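Local coordinates for cellulase (Xanthomonas axonopodis pv. citri, PDB 4W7W), which probably hydrolyses the beta-1,4-glucosidic bonds of cellulose as a family 5 glycoside hydrolase and binds cellopentaose in its cleft, at residues Y47-A59 / L90-Q103. Numbering follows the deposited sequence.
Sequences YTYPAASDFSYFA and LIKKSLEAAKANKQ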
ATOM      1  N   TYR A  47      18.012  -7.230   0.756  1.00  8.61           N
ATOM      2  CA  TYR A  47      16.678  -7.066   0.196  1.00  7.63           C
ATOM      3  C   TYR A  47      16.678  -7.714  -1.165  1.00  7.84           C
ATOM      4  O   TYR A  47      17.734  -8.031  -1.728  1.00  8.76           O
ATOM      5  CB  TYR A  47      16.327  -5.580   0.095  1.00  7.78           C
ATOM      6  CG  TYR A  47      17.128  -4.797  -0.915  1.00  7.71           C
ATOM      7  CD1 TYR A  47      18.333  -4.199  -0.563  1.00  7.74           C
ATOM      8  CD2 TYR A  47      16.674  -4.615  -2.212  1.00  8.60           C
ATOM      9  CE1 TYR A  47      19.066  -3.449  -1.463  1.00  8.07           C
ATOM     10  CE2 TYR A  47      17.404  -3.872  -3.122  1.00  8.30           C
ATOM     11  CZ  TYR A  47      18.592  -3.301  -2.758  1.00  8.30           C
ATOM     12  OH  TYR A  47      19.274  -2.559  -3.687  1.00  9.66           O
ATOM     13  N   THR A  48      15.481  -7.926  -1.699  1.00  7.68           N
ATOM     14  CA  THR A  48      15.331  -8.515  -3.005  1.00  8.25           C
ATOM     15  C   THR A  48      14.109  -7.935  -3.679  1.00  6.87           C
ATOM     16  O   THR A  48      13.182  -7.510  -3.005  1.00  8.11           O
ATOM     17  CB  THR A  48      15.203 -10.044  -2.904  1.00 10.81           C
ATOM     18  OG1 THR A  48      15.250 -10.602  -4.215  1.00 14.20           O
ATOM     19  CG2 THR A  48      13.898 -10.461  -2.221  1.00 12.07           C
ATOM     20  N   TYR A  49      14.124  -7.921  -5.002  1.00  7.26           N
ATOM     21  CA  TYR A  49      12.938  -7.665  -5.793  1.00  6.59           C
ATOM     22  C   TYR A  49      12.265  -8.996  -6.115  1.00  6.47           C
ATOM     23  O   TYR A  49      12.866 -10.059  -5.961  1.00  7.84           O
ATOM     24  CB  TYR A  49      13.283  -6.827  -7.042  1.00  7.01           C
ATOM     25  CG  TYR A  49      13.290  -5.350  -6.722  1.00  6.84           C
ATOM     26  CD1 TYR A  49      14.290  -4.793  -5.945  1.00  6.73           C
ATOM     27  CD2 TYR A  49      12.269  -4.528  -7.146  1.00  7.40           C
ATOM     28  CE1 TYR A  49      14.263  -3.459  -5.584  1.00  6.73           C
ATOM     29  CE2 TYR A  49      12.231  -3.187  -6.782  1.00  7.52           C
ATOM     30  CZ  TYR A  49      13.227  -2.657  -6.018  1.00  6.70           C
ATOM     31  OH  TYR A  49      13.157  -1.322  -5.673  1.00  7.61           O
ATOM     32  N   PRO A  50      11.002  -8.956  -6.548  1.00  6.42           N
ATOM     33  CA  PRO A  50      10.302 -10.216  -6.761  1.00  6.81           C
ATOM     34  C   PRO A  50      10.827 -10.965  -7.972  1.00  7.19           C
ATOM     35  O   PRO A  50      11.423 -10.377  -8.878  1.00  8.36           O
ATOM     36  CB  PRO A  50       8.839  -9.783  -6.992  1.00  7.05           C
ATOM     37  CG  PRO A  50       8.756  -8.340  -6.539  1.00  7.53           C
ATOM     38  CD  PRO A  50      10.133  -7.790  -6.763  1.00  6.39           C
ATOM     39  N   ALA A  51      10.607 -12.263  -7.987  1.00  7.79           N
ATOM     40  CA  ALA A  51      10.891 -13.057  -9.167  1.00  7.64           C
ATOM     41  C   ALA A  51       9.786 -12.807 -10.179  1.00  6.99           C
ATOM     42  O   ALA A  51       8.631 -12.599  -9.801  1.00  7.24           O
ATOM     43  CB  ALA A  51      10.920 -14.542  -8.815  1.00  8.74           C
ATOM     44  N   ALA A  52      10.110 -12.908 -11.462  1.00  7.80           N
ATOM     45  CA  ALA A  52       9.083 -12.774 -12.484  1.00  7.43           C
ATOM     46  C   ALA A  52       7.971 -13.807 -12.285  1.00  6.67           C
ATOM     47  O   ALA A  52       6.801 -13.521 -12.536  1.00  6.81           O
ATOM     48  CB  ALA A  52       9.681 -12.928 -13.867  1.00  8.67           C
ATOM     49  N   SER A  53       8.333 -15.009 -11.837  1.00  6.53           N
ATOM     50  CA  SER A  53       7.345 -16.045 -11.600  1.00  6.64           C
ATOM     51  C   SER A  53       6.339 -15.685 -10.512  1.00  7.03           C
ATOM     52  O   SER A  53       5.261 -16.260 -10.471  1.00  7.39           O
ATOM     53  CB  SER A  53       8.037 -17.355 -11.251  1.00  7.88           C
ATOM     54  OG  SER A  53       8.897 -17.244 -10.124  1.00  9.01           O
ATOM     55  N   ASP A  54       6.702 -14.776  -9.613  1.00  6.25           N
ATOM     56  CA  ASP A  54       5.745 -14.338  -8.596  1.00  7.01           C
ATOM     57  C   ASP A  54       4.565 -13.656  -9.311  1.00  6.52           C
ATOM     58  O   ASP A  54       3.403 -13.874  -8.988  1.00  7.41           O
ATOM     59  CB  ASP A  54       6.391 -13.361  -7.592  1.00  7.99           C
ATOM     60  CG  ASP A  54       7.539 -13.962  -6.772  1.00  8.45           C
ATOM     61  OD1 ASP A  54       7.594 -15.204  -6.603  1.00  9.34           O
ATOM     62  OD2 ASP A  54       8.385 -13.155  -6.300  1.00 10.37           O
ATOM     63  N   PHE A  55       4.882 -12.772 -10.257  1.00  6.73           N
ATOM     64  CA  PHE A  55       3.842 -12.059 -10.991  1.00  7.03           C
ATOM     65  C   PHE A  55       2.926 -13.035 -11.719  1.00  6.97           C
ATOM     66  O   PHE A  55       1.705 -12.923 -11.649  1.00  7.55           O
ATOM     67  CB  PHE A  55       4.447 -11.057 -11.977  1.00  6.74           C
ATOM     68  CG  PHE A  55       5.166  -9.922 -11.312  1.00  6.62           C
ATOM     69  CD1 PHE A  55       6.496 -10.061 -10.930  1.00  7.97           C
ATOM     70  CD2 PHE A  55       4.523  -8.731 -11.035  1.00  6.88           C
ATOM     71  CE1 PHE A  55       7.162  -9.012 -10.311  1.00  9.66           C
ATOM     72  CE2 PHE A  55       5.191  -7.692 -10.417  1.00  8.35           C
ATOM     73  CZ  PHE A  55       6.506  -7.839 -10.041  1.00  9.33           C
ATOM     74  N   SER A  56       3.515 -14.003 -12.419  1.00  6.95           N
ATOM     75  CA  SER A  56       2.688 -14.942 -13.173  1.00  7.37           C
ATOM     76  C   SER A  56       1.859 -15.849 -12.254  1.00  7.47           C
ATOM     77  O   SER A  56       0.720 -16.159 -12.572  1.00  8.56           O
ATOM     78  CB  SER A  56       3.518 -15.750 -14.169  1.00  8.83           C
ATOM     79  OG  SER A  56       4.584 -16.409 -13.550  1.00  9.95           O
ATOM     80  N   TYR A  57       2.415 -16.257 -11.123  1.00  7.18           N
ATOM     81  CA  TYR A  57       1.658 -17.066 -10.168  1.00  7.11           C
ATOM     82  C   TYR A  57       0.413 -16.312  -9.715  1.00  7.19           C
ATOM     83  O   TYR A  57      -0.705 -16.845  -9.761  1.00  7.91           O
ATOM     84  CB  TYR A  57       2.501 -17.436  -8.947  1.00  7.60           C
ATOM     85  CG  TYR A  57       1.654 -18.097  -7.881  1.00  8.02           C
ATOM     86  CD1 TYR A  57       1.292 -19.429  -7.981  1.00  8.88           C
ATOM     87  CD2 TYR A  57       1.168 -17.364  -6.809  1.00  8.03           C
ATOM     88  CE1 TYR A  57       0.486 -20.017  -7.024  1.00  9.03           C
ATOM     89  CE2 TYR A  57       0.362 -17.943  -5.853  1.00  8.14           C
ATOM     90  CZ  TYR A  57       0.019 -19.265  -5.955  1.00  8.40           C
ATOM     91  OH  TYR A  57      -0.781 -19.807  -4.964  1.00  9.65           O
ATOM     92  N   PHE A  58       0.575 -15.069  -9.290  1.00  7.04           N
ATOM     93  CA  PHE A  58      -0.589 -14.336  -8.792  1.00  6.98           C
ATOM     94  C   PHE A  58      -1.570 -13.998  -9.903  1.00  7.07           C
ATOM     95  O   PHE A  58      -2.769 -14.040  -9.692  1.00  8.01           O
ATOM     96  CB  PHE A  58      -0.153 -13.133  -7.935  1.00  7.14           C
ATOM     97  CG  PHE A  58       0.443 -13.576  -6.634  1.00  6.79           C
ATOM     98  CD1 PHE A  58      -0.384 -14.174  -5.680  1.00  7.01           C
ATOM     99  CD2 PHE A  58       1.810 -13.547  -6.387  1.00  6.69           C
ATOM    100  CE1 PHE A  58       0.137 -14.695  -4.518  1.00  7.56           C
ATOM    101  CE2 PHE A  58       2.339 -14.074  -5.228  1.00  7.04           C
ATOM    102  CZ  PHE A  58       1.502 -14.668  -4.294  1.00  7.34           C
ATOM    103  N   ALA A  59      -1.073 -13.698 -11.102  1.00  7.35           N
ATOM    104  CA  ALA A  59      -1.963 -13.504 -12.240  1.00  8.44           C
ATOM    105  C   ALA A  59      -2.806 -14.744 -12.486  1.00  9.40           C
ATOM    106  O   ALA A  59      -3.995 -14.637 -12.803  1.00 11.13           O
ATOM    107  CB  ALA A  59      -1.190 -13.149 -13.484  1.00  8.64           C
ATOM    108  N   LEU A  90      15.544  -1.831 -11.154  1.00  7.05           N
ATOM    109  CA  LEU A  90      14.862  -2.947 -10.516  1.00  6.84           C
ATOM    110  C   LEU A  90      13.360  -2.731 -10.535  1.00  6.44           C
ATOM    111  O   LEU A  90      12.585  -3.659 -10.800  1.00  6.76           O
ATOM    112  CB  LEU A  90      15.381  -3.135  -9.089  1.00  7.28           C
ATOM    113  CG  LEU A  90      16.806  -3.703  -9.021  1.00  8.12           C
ATOM    114  CD1 LEU A  90      17.443  -3.438  -7.668  1.00  8.69           C
ATOM    115  CD2 LEU A  90      16.815  -5.198  -9.318  1.00  9.80           C
ATOM    116  N   ILE A  91      12.918  -1.499 -10.242  1.00  6.54           N
ATOM    117  CA  ILE A  91      11.496  -1.182 -10.278  1.00  6.41           C
ATOM    118  C   ILE A  91      10.974  -1.369 -11.700  1.00  6.28           C
ATOM    119  O   ILE A  91       9.917  -1.955 -11.900  1.00  6.79           O
ATOM    120  CB  ILE A  91      11.226   0.238  -9.748  1.00  6.67           C
ATOM    121  CG1 ILE A  91      11.587   0.326  -8.258  1.00  7.01           C
ATOM    122  CG2 ILE A  91       9.787   0.638  -9.977  1.00  7.65           C
ATOM    123  CD1 ILE A  91      11.713   1.733  -7.719  1.00  7.48           C
ATOM    124  N   LYS A  92      11.701  -0.852 -12.684  1.00  6.65           N
ATOM    125  CA  LYS A  92      11.270  -0.976 -14.077  1.00  7.18           C
ATOM    126  C   LYS A  92      11.218  -2.425 -14.545  1.00  6.98           C
ATOM    127  O   LYS A  92      10.362  -2.785 -15.345  1.00  7.36           O
ATOM    128  CB  LYS A  92      12.163  -0.118 -14.989  1.00  7.69           C
ATOM    129  CG  LYS A  92      11.891   1.364 -14.792  1.00  9.61           C
ATOM    130  CD  LYS A  92      12.704   2.256 -15.695  1.00 13.72           C
ATOM    131  CE  LYS A  92      12.234   3.693 -15.545  1.00 16.35           C
ATOM    132  NZ  LYS A  92      12.810   4.593 -16.572  1.00 24.54           N
ATOM    133  N   LYS A  93      12.111  -3.271 -14.031  1.00  7.18           N
ATOM    134  CA  LYS A  93      12.078  -4.689 -14.341  1.00  8.03           C
ATOM    135  C   LYS A  93      10.818  -5.349 -13.761  1.00  6.99           C
ATOM    136  O   LYS A  93      10.155  -6.152 -14.436  1.00  7.63           O
ATOM    137  CB  LYS A  93      13.361  -5.343 -13.821  1.00  8.90           C
ATOM    138  CG  LYS A  93      13.478  -6.826 -14.044  1.00 11.15           C
ATOM    139  CD  LYS A  93      14.859  -7.334 -13.630  1.00 13.70           C
ATOM    140  CE  LYS A  93      14.955  -8.844 -13.661  1.00 16.90           C
ATOM    141  NZ  LYS A  93      16.155  -9.300 -12.915  1.00 21.60           N
ATOM    142  N   SER A  94      10.457  -5.001 -12.530  1.00  6.68           N
ATOM    143  CA  SER A  94       9.188  -5.463 -11.975  1.00  7.13           C
ATOM    144  C   SER A  94       7.996  -4.984 -12.803  1.00  6.73           C
ATOM    145  O   SER A  94       7.036  -5.727 -13.000  1.00  7.14           O
ATOM    146  CB  SER A  94       9.024  -5.018 -10.516  1.00  7.13           C
ATOM    147  OG  SER A  94       9.978  -5.638  -9.674  1.00  8.57           O
ATOM    148  N   LEU A  95       8.051  -3.738 -13.270  1.00  6.55           N
ATOM    149  CA  LEU A  95       6.980  -3.220 -14.102  1.00  6.99           C
ATOM    150  C   LEU A  95       6.842  -4.010 -15.403  1.00  6.49           C
ATOM    151  O   LEU A  95       5.720  -4.268 -15.837  1.00  6.97           O
ATOM    152  CB  LEU A  95       7.217  -1.751 -14.383  1.00  7.11           C
ATOM    153  CG  LEU A  95       6.194  -1.074 -15.296  1.00  7.68           C
ATOM    154  CD1 LEU A  95       4.767  -1.199 -14.780  1.00  8.71           C
ATOM    155  CD2 LEU A  95       6.591   0.375 -15.464  1.00  9.11           C
ATOM    156  N   GLU A  96       7.955  -4.398 -16.020  1.00  6.44           N
ATOM    157  CA  GLU A  96       7.862  -5.233 -17.214  1.00  6.87           C
ATOM    158  C   GLU A  96       7.107  -6.519 -16.920  1.00  6.68           C
ATOM    159  O   GLU A  96       6.283  -6.957 -17.726  1.00  7.17           O
ATOM    160  CB  GLU A  96       9.250  -5.568 -17.790  1.00  7.81           C
ATOM    161  CG  GLU A  96       9.965  -4.402 -18.449  1.00  9.47           C
ATOM    162  CD  GLU A  96      11.174  -4.798 -19.287  1.00 10.89           C
ATOM    163  OE1 GLU A  96      11.275  -5.974 -19.746  1.00 11.39           O
ATOM    164  OE2 GLU A  96      11.992  -3.879 -19.516  1.00 13.72           O
ATOM    165  N   ALA A  97       7.402  -7.135 -15.778  1.00  6.04           N
ATOM    166  CA  ALA A  97       6.738  -8.382 -15.423  1.00  6.78           C
ATOM    167  C   ALA A  97       5.253  -8.159 -15.177  1.00  6.47           C
ATOM    168  O   ALA A  97       4.406  -8.953 -15.627  1.00  6.94           O
ATOM    169  CB  ALA A  97       7.382  -8.995 -14.200  1.00  7.52           C
ATOM    170  N   ALA A  98       4.919  -7.100 -14.444  1.00  6.28           N
ATOM    171  CA  ALA A  98       3.508  -6.778 -14.209  1.00  6.65           C
ATOM    172  C   ALA A  98       2.776  -6.572 -15.527  1.00  6.86           C
ATOM    173  O   ALA A  98       1.730  -7.157 -15.764  1.00  7.61           O
ATOM    174  CB  ALA A  98       3.375  -5.550 -13.318  1.00  6.82           C
ATOM    175  N   LYS A  99       3.353  -5.771 -16.420  1.00  7.10           N
ATOM    176  CA  LYS A  99       2.699  -5.507 -17.688  1.00  7.89           C
ATOM    177  C   LYS A  99       2.500  -6.764 -18.520  1.00  7.59           C
ATOM    178  O   LYS A  99       1.447  -6.969 -19.125  1.00  8.83           O
ATOM    179  CB  LYS A  99       3.476  -4.460 -18.485  1.00  9.17           C
ATOM    180  CG  LYS A  99       3.346  -3.051 -17.936  1.00 11.48           C
ATOM    181  CD  LYS A  99       4.385  -2.096 -18.519  1.00 15.20           C
ATOM    182  CE  LYS A  99       4.366  -2.026 -20.036  1.00 18.22           C
ATOM    183  NZ  LYS A  99       5.278  -0.952 -20.510  1.00 25.66           N
ATOM    184  N   ALA A 100       3.502  -7.632 -18.528  1.00  7.09           N
ATOM    185  CA  ALA A 100       3.409  -8.853 -19.309  1.00  7.75           C
ATOM    186  C   ALA A 100       2.312  -9.768 -18.800  1.00  8.09           C
ATOM    187  O   ALA A 100       1.759 -10.542 -19.563  1.00 10.91           O
ATOM    188  CB  ALA A 100       4.736  -9.581 -19.302  1.00  7.85           C
ATOM    189  N   ASN A 101       1.999  -9.650 -17.506  1.00  7.50           N
ATOM    190  CA  ASN A 101       0.952 -10.425 -16.869  1.00  8.00           C
ATOM    191  C   ASN A 101      -0.351  -9.650 -16.678  1.00  8.91           C
ATOM    192  O   ASN A 101      -1.242 -10.080 -15.942  1.00 10.37           O
ATOM    193  CB  ASN A 101       1.474 -10.969 -15.540  1.00  8.16           C
ATOM    194  CG  ASN A 101       2.497 -12.060 -15.765  1.00  8.67           C
ATOM    195  OD1 ASN A 101       2.134 -13.217 -15.988  1.00 10.22           O
ATOM    196  ND2 ASN A 101       3.775 -11.700 -15.774  1.00  9.25           N
ATOM    197  N   LYS A 102      -0.476  -8.535 -17.388  1.00  9.24           N
ATOM    198  CA  LYS A 102      -1.690  -7.723 -17.383  1.00 10.04           C
ATOM    199  C   LYS A 102      -2.067  -7.259 -15.975  1.00  9.03           C
ATOM    200  O   LYS A 102      -3.235  -7.191 -15.591  1.00 12.51           O
ATOM    201  CB  LYS A 102      -2.838  -8.427 -18.097  1.00 12.81           C
ATOM    202  CG  LYS A 102      -2.494  -8.855 -19.523  1.00 15.80           C
ATOM    203  CD  LYS A 102      -3.683  -9.476 -20.230  1.00 21.18           C
ATOM    204  CE  LYS A 102      -3.285 -10.091 -21.563  0.50 24.77           C
ATOM    205  NZ  LYS A 102      -4.471 -10.492 -22.370  0.50 31.49           N
ATOM    206  N   GLN A 103      -1.045  -6.895 -15.213  1.00  6.92           N
ATOM    207  CA  GLN A 103      -1.223  -6.382 -13.855  1.00  6.82           C
ATOM    208  C   GLN A 103      -0.860  -4.911 -13.751  1.00  6.49           C
ATOM    209  O   GLN A 103      -0.001  -4.397 -14.471  1.00  7.74           O
ATOM    210  CB  GLN A 103      -0.330  -7.165 -12.879  1.00  6.14           C
ATOM    211  CG  GLN A 103      -0.770  -8.595 -12.702  1.00  6.76           C
ATOM    212  CD  GLN A 103       0.284  -9.500 -12.098  1.00  6.55           C
ATOM    213  OE1 GLN A 103       1.468  -9.366 -12.379  1.00  6.95           O
ATOM    214  NE2 GLN A 103      -0.152 -10.467 -11.307  1.00  7.08           N
TER
HETATM  215  O   HOH W   1      10.854  -8.169 -10.419  1.00 10.39           O
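Phe55 lies across helix 90-100 with Ala97 CB over one face of its ring, a CH-pi contact 3.9 Å from the centroid and displaced toward the rim. CG anti to the carbonyl carbon (chi1 -67°) turns the ring against Ala97, and CZ reaches Ser94 CB. A second CH-pi contact lies earlier in both segments: Leu90 CB sits almost centrally over Tyr49, 3.6 Å from the ring centroid, and Ser94 OG meets that ring at its edge. Both illustrate how an aromatic ring packs flat on an aliphatic CB. A water joins Pro50 O to Ser94 OG.

Gln103 NE2 donates to Phe55 O at 3.1 Å through a bent bond (137°), although that carbonyl already accepts from Ala59 N. NE2 also bonds to Met63 O, whereas the buried OE1 finds no polar partner and rests at the Phe55 edge. Asn101 ND2 returns to Ala97 O at 2.8 Å, which holds OD1 against Ser56. A Schellman motif with Lys102 at C-prime brings Gln103 round. Gln87 binds both Tyr47 OH and Tyr49 OH.

Segments 52-59 and 90-100 thus run roughly parallel, axes 28° apart, in neighbouring helices outside the (beta/alpha)8 barrel, with Phe55 and Tyr49 also touching strand 65-70.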